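Local coordinates for protein serine acetyltransferase (Entamoeba histolytica, PDB 3Q1X) that binds L-serine and probably catalyses the transfer of an acetyl group to its hydroxyl, a step of cysteine biosynthesis, at residues F46-F50 against I124-F130; L38-R42 against Q131-V135; T105-A110 against K173-F177; R197-T203 against T231-K237. All blocks are in the same frame, centred on the assembly; numbering follows the deposited sequence.

Contact 1 of 4, residues F46-F50 against I124-F130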
loop_
_atom_site.group_PDB
_atom_site.type_symbol
_atom_site.label_atom_id
_atom_site.label_comp_id
_atom_site.label_asym_id
_atom_site.label_seq_id
_atom_site.Cartn_x
_atom_site.Cartn_y
_atom_site.Cartn_z
ATOM N N PHE A 46 -12.185 -15.568 14.511
ATOM C CA PHE A 46 -11.626 -15.127 15.796
ATOM C C PHE A 46 -12.520 -14.108 16.509
ATOM O O PHE A 46 -12.123 -12.948 16.708
ATOM C CB PHE A 46 -10.201 -14.586 15.588
ATOM C CG PHE A 46 -9.300 -15.537 14.847
ATOM C CD1 PHE A 46 -8.722 -16.619 15.503
ATOM C CD2 PHE A 46 -9.054 -15.368 13.487
ATOM C CE1 PHE A 46 -7.906 -17.515 14.819
ATOM C CE2 PHE A 46 -8.236 -16.258 12.791
ATOM C CZ PHE A 46 -7.661 -17.333 13.457
ATOM N N PRO A 47 -13.739 -14.538 16.908
ATOM C CA PRO A 47 -14.725 -13.619 17.487
ATOM C C PRO A 47 -14.273 -12.879 18.753
ATOM O O PRO A 47 -14.714 -11.761 18.974
ATOM C CB PRO A 47 -15.912 -14.531 17.812
ATOM C CG PRO A 47 -15.358 -15.917 17.827
ATOM C CD PRO A 47 -14.275 -15.908 16.807
ATOM N N ASP A 48 -13.412 -13.492 19.562
ATOM C CA ASP A 48 -12.923 -12.869 20.808
ATOM C C ASP A 48 -12.193 -11.557 20.561
ATOM O O ASP A 48 -12.077 -10.711 21.453
ATOM C CB ASP A 48 -11.968 -13.802 21.550
ATOM C CG ASP A 48 -12.683 -14.869 22.348
ATOM O OD1 ASP A 48 -13.920 -14.787 22.507
ATOM O OD2 ASP A 48 -11.990 -15.783 22.822
ATOM N N PHE A 49 -11.690 -11.400 19.345
ATOM C CA PHE A 49 -10.817 -10.280 19.037
ATOM C C PHE A 49 -11.526 -9.204 18.247
ATOM O O PHE A 49 -11.005 -8.101 18.097
ATOM C CB PHE A 49 -9.574 -10.788 18.304
ATOM C CG PHE A 49 -8.837 -11.847 19.065
ATOM C CD1 PHE A 49 -7.930 -11.500 20.058
ATOM C CD2 PHE A 49 -9.070 -13.200 18.810
ATOM C CE1 PHE A 49 -7.260 -12.479 20.777
ATOM C CE2 PHE A 49 -8.402 -14.182 19.529
ATOM C CZ PHE A 49 -7.494 -13.823 20.508
ATOM N N PHE A 50 -12.722 -9.525 17.760
ATOM C CA PHE A 50 -13.459 -8.617 16.890
ATOM C C PHE A 50 -14.919 -8.433 17.275
ATOM O O PHE A 50 -15.636 -7.675 16.619
ATOM C CB PHE A 50 -13.292 -9.043 15.430
ATOM C CG PHE A 50 -11.866 -9.048 14.987
ATOM C CD1 PHE A 50 -11.203 -7.843 14.752
ATOM C CD2 PHE A 50 -11.164 -10.240 14.863
ATOM C CE1 PHE A 50 -9.869 -7.830 14.360
ATOM C CE2 PHE A 50 -9.830 -10.237 14.469
ATOM C CZ PHE A 50 -9.184 -9.025 14.218
ATOM N N ILE A 124 -3.381 -11.650 15.206
ATOM C CA ILE A 124 -4.791 -11.717 14.864
ATOM C C ILE A 124 -5.372 -10.332 14.607
ATOM O O ILE A 124 -6.062 -10.127 13.620
ATOM C CB ILE A 124 -5.591 -12.435 15.970
ATOM C CG1 ILE A 124 -5.121 -13.897 16.053
ATOM C CG2 ILE A 124 -7.104 -12.270 15.739
ATOM C CD1 ILE A 124 -5.689 -14.709 17.194
ATOM N N ARG A 125 -5.066 -9.388 15.491
ATOM C CA ARG A 125 -5.664 -8.065 15.413
ATOM C C ARG A 125 -5.165 -7.236 14.238
ATOM O O ARG A 125 -5.942 -6.511 13.632
ATOM C CB ARG A 125 -5.438 -7.299 16.718
ATOM C CG ARG A 125 -6.303 -7.769 17.874
ATOM C CD ARG A 125 -7.713 -7.230 17.766
ATOM N NE ARG A 125 -7.722 -5.772 17.749
ATOM C CZ ARG A 125 -8.788 -5.022 17.491
ATOM N NH1 ARG A 125 -9.957 -5.589 17.194
ATOM N NH2 ARG A 125 -8.676 -3.699 17.516
ATOM N N CYS A 126 -3.877 -7.327 13.907
ATOM C CA CYS A 126 -3.316 -6.322 12.996
ATOM C C CYS A 126 -2.134 -6.724 12.119
ATOM O O CYS A 126 -1.631 -5.882 11.393
ATOM C CB CYS A 126 -2.928 -5.067 13.785
ATOM S SG CYS A 126 -1.385 -5.247 14.689
ATOM N N TYR A 127 -1.682 -7.976 12.169
ATOM C CA TYR A 127 -0.555 -8.363 11.295
ATOM C C TYR A 127 -1.040 -8.487 9.845
ATOM O O TYR A 127 -1.947 -9.270 9.569
ATOM C CB TYR A 127 0.104 -9.661 11.757
ATOM C CG TYR A 127 1.277 -9.476 12.713
ATOM C CD1 TYR A 127 2.470 -10.172 12.505
ATOM C CD2 TYR A 127 1.204 -8.601 13.804
ATOM C CE1 TYR A 127 3.548 -10.016 13.355
ATOM C CE2 TYR A 127 2.289 -8.440 14.678
ATOM C CZ TYR A 127 3.463 -9.145 14.434
ATOM O OH TYR A 127 4.547 -9.005 15.279
ATOM N N PRO A 128 -0.435 -7.710 8.920
ATOM C CA PRO A 128 -0.986 -7.634 7.562
ATOM C C PRO A 128 -0.859 -8.939 6.759
ATOM O O PRO A 128 -1.769 -9.290 5.999
ATOM C CB PRO A 128 -0.185 -6.494 6.906
ATOM C CG PRO A 128 1.095 -6.439 7.680
ATOM C CD PRO A 128 0.760 -6.861 9.083
ATOM N N GLY A 129 0.267 -9.641 6.914
ATOM C CA GLY A 129 0.420 -10.979 6.334
ATOM C C GLY A 129 -0.724 -11.898 6.739
ATOM O O GLY A 129 -1.217 -12.675 5.919
ATOM N N PHE A 130 -1.165 -11.789 7.993
ATOM C CA PHE A 130 -2.255 -12.637 8.486
ATOM C C PHE A 130 -3.636 -12.217 7.963
ATOM O O PHE A 130 -4.446 -13.070 7.607
ATOM C CB PHE A 130 -2.241 -12.771 10.007
ATOM C CG PHE A 130 -3.204 -13.809 10.507
ATOM C CD1 PHE A 130 -2.989 -15.159 10.234
ATOM C CD2 PHE A 130 -4.351 -13.434 11.197
ATOM C CE1 PHE A 130 -3.893 -16.125 10.664
ATOM C CE2 PHE A 130 -5.257 -14.397 11.647
ATOM C CZ PHE A 130 -5.034 -15.738 11.372
#
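Ile124, in the helix 120-126, pushes its side chain into a cluster of three phenylalanines. Its CD1 lies over one face of the Phe49 ring, a CH-pi contact of 4.0 Å from CD1 to the ring centroid, while its CG2 packs 3.9 Å from Phe46 CB and 3.6 Å from Phe50 CE2. Phe50 CZ also comes within 3.4 Å of Ile124 O at the ring edge. Next, Arg125 NH1 donates a hydrogen bond of 2.9 Å to Phe49 O, in the short helical turn 47-50; NH2 of the same guanidinium bonds Pro30 O and forms a salt bridge with Glu153 of the second subunit. The contact belongs to the all-helical N-terminal domain of the serine acetyltransferase, close to where two subunits meet. At Tyr127 the chain bends, this residue taking the N-cap position of the helix 128-144. One turn on, Phe130 CZ meets Phe46 CE2 at 3.5 Å, the two rings inclined at 57°, with Leu107 of the helix 82-113 packed against both.

Contact 2 of 4, residues L38-R42 against Q131-V135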
loop_
_atom_site.group_PDB
_atom_site.type_symbol
_atom_site.label_atom_id
_atom_site.label_comp_id
_atom_site.label_asym_id
_atom_site.label_seq_id
_atom_site.Cartn_x
_atom_site.Cartn_y
_atom_site.Cartn_z
ATOM N N LEU A 38 -12.864 -9.299 4.845
ATOM C CA LEU A 38 -12.004 -9.359 6.026
ATOM C C LEU A 38 -12.769 -9.080 7.320
ATOM O O LEU A 38 -12.606 -9.813 8.285
ATOM C CB LEU A 38 -10.809 -8.403 5.901
ATOM C CG LEU A 38 -9.724 -8.459 6.989
ATOM C CD1 LEU A 38 -9.075 -9.851 7.094
ATOM C CD2 LEU A 38 -8.666 -7.388 6.731
ATOM N N GLN A 39 -13.607 -8.044 7.319
ATOM C CA GLN A 39 -14.428 -7.682 8.484
ATOM C C GLN A 39 -15.218 -8.892 8.986
ATOM O O GLN A 39 -15.185 -9.223 10.175
ATOM C CB GLN A 39 -15.367 -6.522 8.117
ATOM C CG GLN A 39 -16.229 -5.995 9.261
ATOM C CD GLN A 39 -15.493 -5.045 10.186
ATOM O OE1 GLN A 39 -14.302 -4.791 10.021
ATOM N NE2 GLN A 39 -16.205 -4.512 11.167
ATOM N N LYS A 40 -15.895 -9.561 8.056
ATOM C CA LYS A 40 -16.733 -10.715 8.365
ATOM C C LYS A 40 -15.924 -11.936 8.788
ATOM O O LYS A 40 -16.239 -12.560 9.793
ATOM C CB LYS A 40 -17.680 -11.036 7.202
ATOM C CG LYS A 40 -18.821 -10.023 7.020
ATOM C CD LYS A 40 -19.358 -9.563 8.370
ATOM C CE LYS A 40 -20.533 -8.612 8.244
ATOM N NZ LYS A 40 -20.665 -7.821 9.500
ATOM N N LEU A 41 -14.870 -12.259 8.040
ATOM C CA LEU A 41 -14.080 -13.453 8.323
ATOM C C LEU A 41 -13.313 -13.337 9.641
ATOM O O LEU A 41 -13.122 -14.340 10.339
ATOM C CB LEU A 41 -13.136 -13.787 7.167
ATOM C CG LEU A 41 -13.734 -14.346 5.873
ATOM C CD1 LEU A 41 -12.748 -14.222 4.725
ATOM C CD2 LEU A 41 -14.166 -15.798 6.052
ATOM N N ARG A 42 -12.896 -12.116 9.977
ATOM C CA ARG A 42 -12.268 -11.838 11.279
ATOM C C ARG A 42 -13.200 -12.239 12.439
ATOM O O ARG A 42 -12.771 -12.903 13.382
ATOM C CB ARG A 42 -11.794 -10.368 11.384
ATOM C CG ARG A 42 -10.655 -10.012 10.392
ATOM C CD ARG A 42 -9.603 -8.975 10.834
ATOM N NE ARG A 42 -10.113 -7.617 10.994
ATOM C CZ ARG A 42 -9.397 -6.484 10.955
ATOM N NH1 ARG A 42 -8.087 -6.453 10.690
ATOM N NH2 ARG A 42 -10.022 -5.342 11.159
ATOM N N GLN A 131 -3.880 -10.910 7.873
ATOM C CA GLN A 131 -5.127 -10.418 7.281
ATOM C C GLN A 131 -5.269 -10.907 5.843
ATOM O O GLN A 131 -6.334 -11.352 5.418
ATOM C CB GLN A 131 -5.199 -8.890 7.331
ATOM C CG GLN A 131 -4.843 -8.279 8.691
ATOM C CD GLN A 131 -5.637 -8.888 9.837
ATOM O OE1 GLN A 131 -6.867 -8.976 9.771
ATOM N NE2 GLN A 131 -4.944 -9.319 10.888
ATOM N N ALA A 132 -4.157 -10.861 5.113
ATOM C CA ALA A 132 -4.111 -11.285 3.721
ATOM C C ALA A 132 -4.424 -12.777 3.593
ATOM O O ALA A 132 -5.231 -13.177 2.762
ATOM C CB ALA A 132 -2.741 -10.996 3.149
ATOM N N VAL A 133 -3.782 -13.591 4.427
ATOM C CA VAL A 133 -3.952 -15.042 4.347
ATOM C C VAL A 133 -5.371 -15.494 4.692
ATOM O O VAL A 133 -5.861 -16.435 4.076
ATOM C CB VAL A 133 -2.861 -15.839 5.142
ATOM C CG1 VAL A 133 -1.479 -15.579 4.558
ATOM C CG2 VAL A 133 -2.897 -15.540 6.605
ATOM N N ILE A 134 -6.019 -14.809 5.644
ATOM C CA ILE A 134 -7.429 -15.044 5.982
ATOM C C ILE A 134 -8.316 -14.953 4.748
ATOM O O ILE A 134 -9.133 -15.832 4.486
ATOM C CB ILE A 134 -7.954 -14.028 7.025
ATOM C CG1 ILE A 134 -7.349 -14.266 8.408
ATOM C CG2 ILE A 134 -9.466 -14.077 7.121
ATOM C CD1 ILE A 134 -7.749 -13.202 9.444
ATOM N N VAL A 135 -8.155 -13.863 4.006
ATOM C CA VAL A 135 -8.962 -13.629 2.826
ATOM C C VAL A 135 -8.496 -14.557 1.701
ATOM O O VAL A 135 -9.320 -15.170 1.033
ATOM C CB VAL A 135 -8.960 -12.142 2.431
ATOM C CG1 VAL A 135 -9.769 -11.921 1.180
ATOM C CG2 VAL A 135 -9.495 -11.274 3.590
#
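The two helical segments cross almost at right angles: the axes of 38-42 and 131-135 make an angle of 88° and approach to 9.9 Å. The closest CA pairing is Leu38 with Val135, at 6.1 Å between their CA atoms, followed by Leu41 CA with Ile134 CA at 7.2 Å. So steep a crossing confines the contact to a compact patch, with three residues from each segment taking part. Leu38 reaches into the gap, its CD1 lying 3.8 Å from Val135 CG2, 4.2 Å from Ile134 CG2 and 3.5 Å from Gln131 O. One turn along, Leu41 CB rests 3.7 Å from Ile134 CG2. Beside this apolar patch is a buried polar pair: Arg42 NH1 donates a nearly straight hydrogen bond of 2.9 Å to Gln131 OE1. The other end of the amide, Gln131 NE2, bonds Ile124 O and Tyr127 O, so one side chain ties the helix 36-45 to the bend that precedes the helix 128-144. The crossing lies inside the helical N-terminal domain, where Leu41 also touches Leu68 of the helix 59-79 and Val135 packs on Met154, Met155 and Val158 of the helix 150-162.

Contact 3 of 4, residues T105-A110 against K173-F177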
loop_
_atom_site.group_PDB
_atom_site.type_symbol
_atom_site.label_atom_id
_atom_site.label_comp_id
_atom_site.label_asym_id
_atom_site.label_seq_id
_atom_site.Cartn_x
_atom_site.Cartn_y
_atom_site.Cartn_z
ATOM N N THR A 105 -2.574 -22.708 12.353
ATOM C CA THR A 105 -1.167 -23.045 12.071
ATOM C C THR A 105 -0.392 -21.845 11.513
ATOM O O THR A 105 0.776 -21.634 11.867
ATOM C CB THR A 105 -0.998 -24.261 11.117
ATOM O OG1 THR A 105 -1.359 -23.901 9.775
ATOM C CG2 THR A 105 -1.819 -25.474 11.578
ATOM N N ASP A 106 -1.032 -21.058 10.648
ATOM C CA ASP A 106 -0.423 -19.815 10.155
ATOM C C ASP A 106 -0.058 -18.863 11.303
ATOM O O ASP A 106 0.993 -18.208 11.283
ATOM C CB ASP A 106 -1.350 -19.108 9.158
ATOM C CG ASP A 106 -1.726 -19.991 7.976
ATOM O OD1 ASP A 106 -0.885 -20.791 7.506
ATOM O OD2 ASP A 106 -2.874 -19.893 7.510
ATOM N N LEU A 107 -0.930 -18.780 12.303
ATOM C CA LEU A 107 -0.659 -17.950 13.479
ATOM C C LEU A 107 0.528 -18.462 14.278
ATOM O O LEU A 107 1.411 -17.688 14.651
ATOM C CB LEU A 107 -1.890 -17.848 14.371
ATOM C CG LEU A 107 -3.042 -16.998 13.871
ATOM C CD1 LEU A 107 -4.254 -17.307 14.701
ATOM C CD2 LEU A 107 -2.723 -15.496 13.940
ATOM N N ILE A 108 0.551 -19.767 14.519
ATOM C CA ILE A 108 1.691 -20.427 15.163
ATOM C C ILE A 108 2.997 -20.094 14.441
ATOM O O ILE A 108 3.988 -19.716 15.079
ATOM C CB ILE A 108 1.480 -21.955 15.225
ATOM C CG1 ILE A 108 0.296 -22.262 16.148
ATOM C CG2 ILE A 108 2.749 -22.655 15.716
ATOM C CD1 ILE A 108 -0.275 -23.661 16.016
ATOM N N ALA A 109 2.973 -20.191 13.109
ATOM C CA ALA A 109 4.129 -19.876 12.274
ATOM C C ALA A 109 4.534 -18.405 12.393
ATOM O O ALA A 109 5.723 -18.082 12.448
ATOM C CB ALA A 109 3.844 -20.227 10.815
ATOM N N ALA A 110 3.543 -17.519 12.430
ATOM C CA ALA A 110 3.793 -16.083 12.570
ATOM C C ALA A 110 4.501 -15.786 13.887
ATOM O O ALA A 110 5.525 -15.110 13.908
ATOM C CB ALA A 110 2.492 -15.306 12.481
ATOM N N LYS A 173 0.124 -24.138 1.422
ATOM C CA LYS A 173 -0.088 -25.005 2.573
ATOM C C LYS A 173 -0.025 -24.223 3.889
ATOM O O LYS A 173 0.124 -23.000 3.873
ATOM C CB LYS A 173 0.895 -26.179 2.556
ATOM C CG LYS A 173 0.666 -27.119 1.367
ATOM C CD LYS A 173 1.366 -28.454 1.552
ATOM C CE LYS A 173 0.991 -29.422 0.436
ATOM N NZ LYS A 173 2.182 -30.178 -0.073
ATOM N N GLY A 174 -0.160 -24.932 5.011
ATOM C CA GLY A 174 -0.243 -24.309 6.332
ATOM C C GLY A 174 1.071 -23.844 6.928
ATOM O O GLY A 174 2.122 -23.943 6.299
ATOM N N HIS A 175 1.002 -23.361 8.165
ATOM C CA HIS A 175 2.133 -22.738 8.849
ATOM C C HIS A 175 2.811 -21.696 7.958
ATOM O O HIS A 175 4.040 -21.643 7.863
ATOM C CB HIS A 175 3.148 -23.795 9.325
ATOM C CG HIS A 175 2.592 -24.774 10.311
ATOM N ND1 HIS A 175 2.684 -24.594 11.674
ATOM C CD2 HIS A 175 1.943 -25.947 10.130
ATOM C CE1 HIS A 175 2.117 -25.615 12.291
ATOM N NE2 HIS A 175 1.655 -26.448 11.377
ATOM N N PHE A 176 1.991 -20.878 7.309
ATOM C CA PHE A 176 2.454 -19.903 6.347
ATOM C C PHE A 176 2.591 -18.540 7.016
ATOM O O PHE A 176 1.713 -18.115 7.773
ATOM C CB PHE A 176 1.486 -19.841 5.158
ATOM C CG PHE A 176 1.912 -18.901 4.067
ATOM C CD1 PHE A 176 3.135 -19.055 3.423
ATOM C CD2 PHE A 176 1.086 -17.861 3.683
ATOM C CE1 PHE A 176 3.530 -18.172 2.410
ATOM C CE2 PHE A 176 1.465 -16.973 2.660
ATOM C CZ PHE A 176 2.693 -17.131 2.025
ATOM N N PHE A 177 3.697 -17.860 6.738
ATOM C CA PHE A 177 3.947 -16.537 7.318
ATOM C C PHE A 177 4.604 -15.572 6.345
ATOM O O PHE A 177 5.693 -15.837 5.831
ATOM C CB PHE A 177 4.790 -16.666 8.590
ATOM C CG PHE A 177 5.105 -15.347 9.274
ATOM C CD1 PHE A 177 4.117 -14.379 9.490
ATOM C CD2 PHE A 177 6.388 -15.105 9.757
ATOM C CE1 PHE A 177 4.420 -13.175 10.141
ATOM C CE2 PHE A 177 6.702 -13.910 10.418
ATOM C CZ PHE A 177 5.717 -12.942 10.606
HETATM O O HOH W 1 0.771 -16.171 9.209
#
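Two side chains of the helical segment 105-110 capture consecutive backbone amides of the irregular segment 173-177. His175 N donates to Thr105 OG1 and Phe176 N to Asp106 OD1, each bond 2.9 Å long and with an N-H...O angle of 167°. Thr105 OG1 is also bonded to Thr102 O, one turn earlier in its helix, and Asp106 OD2 forms a salt bridge with Arg137 of the helix 128-144. A water completes the polar layer, donating to Asp106 O at 2.9 Å and to Phe176 O at 2.6 Å. Outside these bonds the packing is close. Thr105 CB sits squarely over the His175 ring, 3.4 Å from the centroid, and the ring also stacks with Trp195. His175 has the positive phi of a left-handed helical conformation. Asp106 CA and His175 CA are 4.1 Å apart. Farther along, Ala109 CB meets His175 O at 3.3 Å, and Ala110 CA lies over the Phe177 ring, 3.6 Å from its centroid; the short side chains of these alanines leave room for both. The side chain of Phe177 lies about 6 Å from a bound serine. Residues 173-176 turn a corner between strands 171-172 and 177-178, which Phe177 begins, so this contact joins the helical N-terminal domain to an early coil of the left-handed parallel beta-helix.

Contact 4 of 4, residues R197-T203 against T231-K237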
loop_
_atom_site.group_PDB
_atom_site.type_symbol
_atom_site.label_atom_id
_atom_site.label_comp_id
_atom_site.label_asym_id
_atom_site.label_seq_id
_atom_site.Cartn_x
_atom_site.Cartn_y
_atom_site.Cartn_z
ATOM N N ARG A 197 8.238 -19.081 5.006
ATOM C CA ARG A 197 8.411 -17.776 5.622
ATOM C C ARG A 197 8.871 -16.793 4.558
ATOM O O ARG A 197 9.928 -16.974 3.957
ATOM C CB ARG A 197 9.439 -17.852 6.752
ATOM C CG ARG A 197 9.548 -16.597 7.594
ATOM C CD ARG A 197 10.534 -16.811 8.731
ATOM N NE ARG A 197 10.100 -17.873 9.639
ATOM C CZ ARG A 197 10.852 -18.421 10.587
ATOM N NH1 ARG A 197 12.111 -18.034 10.768
ATOM N NH2 ARG A 197 10.341 -19.374 11.353
ATOM N N ILE A 198 8.073 -15.756 4.327
ATOM C CA ILE A 198 8.315 -14.811 3.233
ATOM C C ILE A 198 8.388 -13.382 3.755
ATOM O O ILE A 198 7.535 -12.957 4.534
ATOM C CB ILE A 198 7.211 -14.919 2.133
ATOM C CG1 ILE A 198 7.254 -16.293 1.455
ATOM C CG2 ILE A 198 7.317 -13.787 1.105
ATOM C CD1 ILE A 198 6.179 -16.510 0.391
ATOM N N TYR A 199 9.395 -12.647 3.297
ATOM C CA TYR A 199 9.592 -11.260 3.667
ATOM C C TYR A 199 9.123 -10.258 2.606
ATOM O O TYR A 199 8.704 -10.630 1.489
ATOM C CB TYR A 199 11.054 -11.019 4.043
ATOM C CG TYR A 199 11.400 -11.665 5.348
ATOM C CD1 TYR A 199 11.216 -10.981 6.552
ATOM C CD2 TYR A 199 11.861 -12.988 5.397
ATOM C CE1 TYR A 199 11.508 -11.585 7.771
ATOM C CE2 TYR A 199 12.156 -13.605 6.618
ATOM C CZ TYR A 199 11.981 -12.893 7.797
ATOM O OH TYR A 199 12.259 -13.487 9.003
ATOM N N GLN A 200 9.204 -8.986 2.980
ATOM C CA GLN A 200 8.816 -7.870 2.130
ATOM C C GLN A 200 9.485 -7.970 0.760
ATOM O O GLN A 200 10.606 -8.481 0.648
ATOM C CB GLN A 200 9.145 -6.532 2.816
ATOM C CG GLN A 200 10.626 -6.292 3.172
ATOM C CD GLN A 200 11.037 -6.838 4.537
ATOM O OE1 GLN A 200 10.486 -7.817 5.019
ATOM N NE2 GLN A 200 12.041 -6.211 5.147
ATOM N N SER A 201 8.771 -7.528 -0.273
ATOM C CA SER A 201 9.318 -7.403 -1.624
ATOM C C SER A 201 9.725 -8.709 -2.313
ATOM O O SER A 201 10.514 -8.690 -3.270
ATOM C CB SER A 201 10.503 -6.426 -1.605
ATOM O OG SER A 201 10.046 -5.093 -1.476
ATOM N N VAL A 202 9.173 -9.829 -1.847
ATOM C CA VAL A 202 9.447 -11.129 -2.458
ATOM C C VAL A 202 8.463 -11.412 -3.571
ATOM O O VAL A 202 7.250 -11.299 -3.377
ATOM C CB VAL A 202 9.407 -12.266 -1.423
ATOM C CG1 VAL A 202 9.203 -13.633 -2.097
ATOM C CG2 VAL A 202 10.670 -12.245 -0.591
ATOM N N THR A 203 8.988 -11.773 -4.734
ATOM C CA THR A 203 8.151 -12.261 -5.829
ATOM C C THR A 203 8.292 -13.766 -6.019
ATOM O O THR A 203 9.405 -14.286 -6.161
ATOM C CB THR A 203 8.432 -11.527 -7.157
ATOM O OG1 THR A 203 8.107 -10.134 -7.009
ATOM C CG2 THR A 203 7.595 -12.124 -8.292
ATOM N N THR A 231 12.597 -20.392 3.406
ATOM C CA THR A 231 12.613 -18.988 3.816
ATOM C C THR A 231 13.100 -18.127 2.662
ATOM O O THR A 231 14.176 -18.367 2.099
ATOM C CB THR A 231 13.490 -18.761 5.064
ATOM O OG1 THR A 231 13.146 -19.726 6.059
ATOM C CG2 THR A 231 13.281 -17.357 5.636
ATOM N N ILE A 232 12.308 -17.118 2.307
ATOM C CA ILE A 232 12.641 -16.279 1.166
ATOM C C ILE A 232 12.897 -14.858 1.639
ATOM O O ILE A 232 11.978 -14.163 2.078
ATOM C CB ILE A 232 11.558 -16.319 0.060
ATOM C CG1 ILE A 232 11.189 -17.767 -0.260
ATOM C CG2 ILE A 232 12.071 -15.635 -1.201
ATOM C CD1 ILE A 232 10.067 -17.927 -1.229
ATOM N N GLY A 233 14.157 -14.446 1.550
ATOM C CA GLY A 233 14.611 -13.178 2.104
ATOM C C GLY A 233 14.138 -11.959 1.346
ATOM O O GLY A 233 13.667 -12.066 0.210
ATOM N N THR A 234 14.271 -10.806 1.996
ATOM C CA THR A 234 13.819 -9.524 1.473
ATOM C C THR A 234 14.308 -9.239 0.056
ATOM O O THR A 234 15.509 -9.294 -0.215
ATOM C CB THR A 234 14.290 -8.359 2.363
ATOM O OG1 THR A 234 14.126 -8.701 3.750
ATOM C CG2 THR A 234 13.495 -7.116 2.034
ATOM N N GLY A 235 13.369 -8.931 -0.836
ATOM C CA GLY A 235 13.698 -8.495 -2.192
ATOM C C GLY A 235 13.972 -9.599 -3.197
ATOM O O GLY A 235 14.202 -9.322 -4.379
ATOM N N ALA A 236 13.946 -10.848 -2.739
ATOM C CA ALA A 236 14.224 -11.986 -3.620
ATOM C C ALA A 236 13.166 -12.103 -4.713
ATOM O O ALA A 236 11.965 -11.997 -4.437
ATOM C CB ALA A 236 14.334 -13.274 -2.815
ATOM N N LYS A 237 13.620 -12.282 -5.954
ATOM C CA LYS A 237 12.731 -12.417 -7.109
ATOM C C LYS A 237 12.872 -13.814 -7.696
ATOM O O LYS A 237 13.847 -14.113 -8.392
ATOM C CB LYS A 237 13.014 -11.351 -8.186
ATOM C CG LYS A 237 13.017 -9.882 -7.708
ATOM C CD LYS A 237 11.768 -9.537 -6.902
ATOM C CE LYS A 237 11.719 -8.052 -6.515
ATOM N NZ LYS A 237 12.912 -7.560 -5.774
#
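Arg197 opens the first of two stacked coils of the left-handed parallel beta-helix, the hexapeptide-repeat fold of this family. Its O accepts a 2.9 Å hydrogen bond from Ile232 N, while its NH1 bonds His208 O of the second subunit. Ile198 pairs with Ile232 in parallel register, CG1 to CD1 at 4.2 Å, both side chains also touching Leu204. Tyr199 N donates to Ile232 O at 3.2 Å; the side chain of Tyr199 lies about 4 Å from a bound serine, and its OH bonds His208 N of the second subunit. A type II turn from Tyr199 to Val202 stacks on another from Gly233 to Ala236, linked by Gly235 N to Gln200 O at 3.2 Å. Ser201 and Gly235, at equivalent corners, both have positive phi. Val202 turns inward, CG1 meeting Ile232 CG2 at 3.6 Å. Thr203 restores parallel pairing with Lys237: Thr203 N donates to Ala236 O at 3.0 Å, and Thr203 OG1, hydrogen-bonded to Gln200 NE2 of the third subunit, lies 3.7 Å from Lys237 CD.

Overall arrangement
All four contacts are largely buried, although contact 3 includes exposed residues at its margin. Contacts 1 and 2 share the helix 128-144 in the helical domain and touch where Phe50 CE1 packs 3.4 Å from Arg42 NE; aromatic packing dominates the former, an aliphatic crossing with one buried polar pair the latter. Contact 3 bridges the two domains: Leu107 packs on Phe46, Ile124 and Phe130 of contact 1, Phe176 meets Val133 of contact 2, and Phe177 O lies 2.8 Å from Ile198 N in contact 4. In contact 3 side chains bind backbone amides, whereas contact 4 relies on backbone ladders. Contacts 1 and 4 both reach the second subunit, contact 4 also the third.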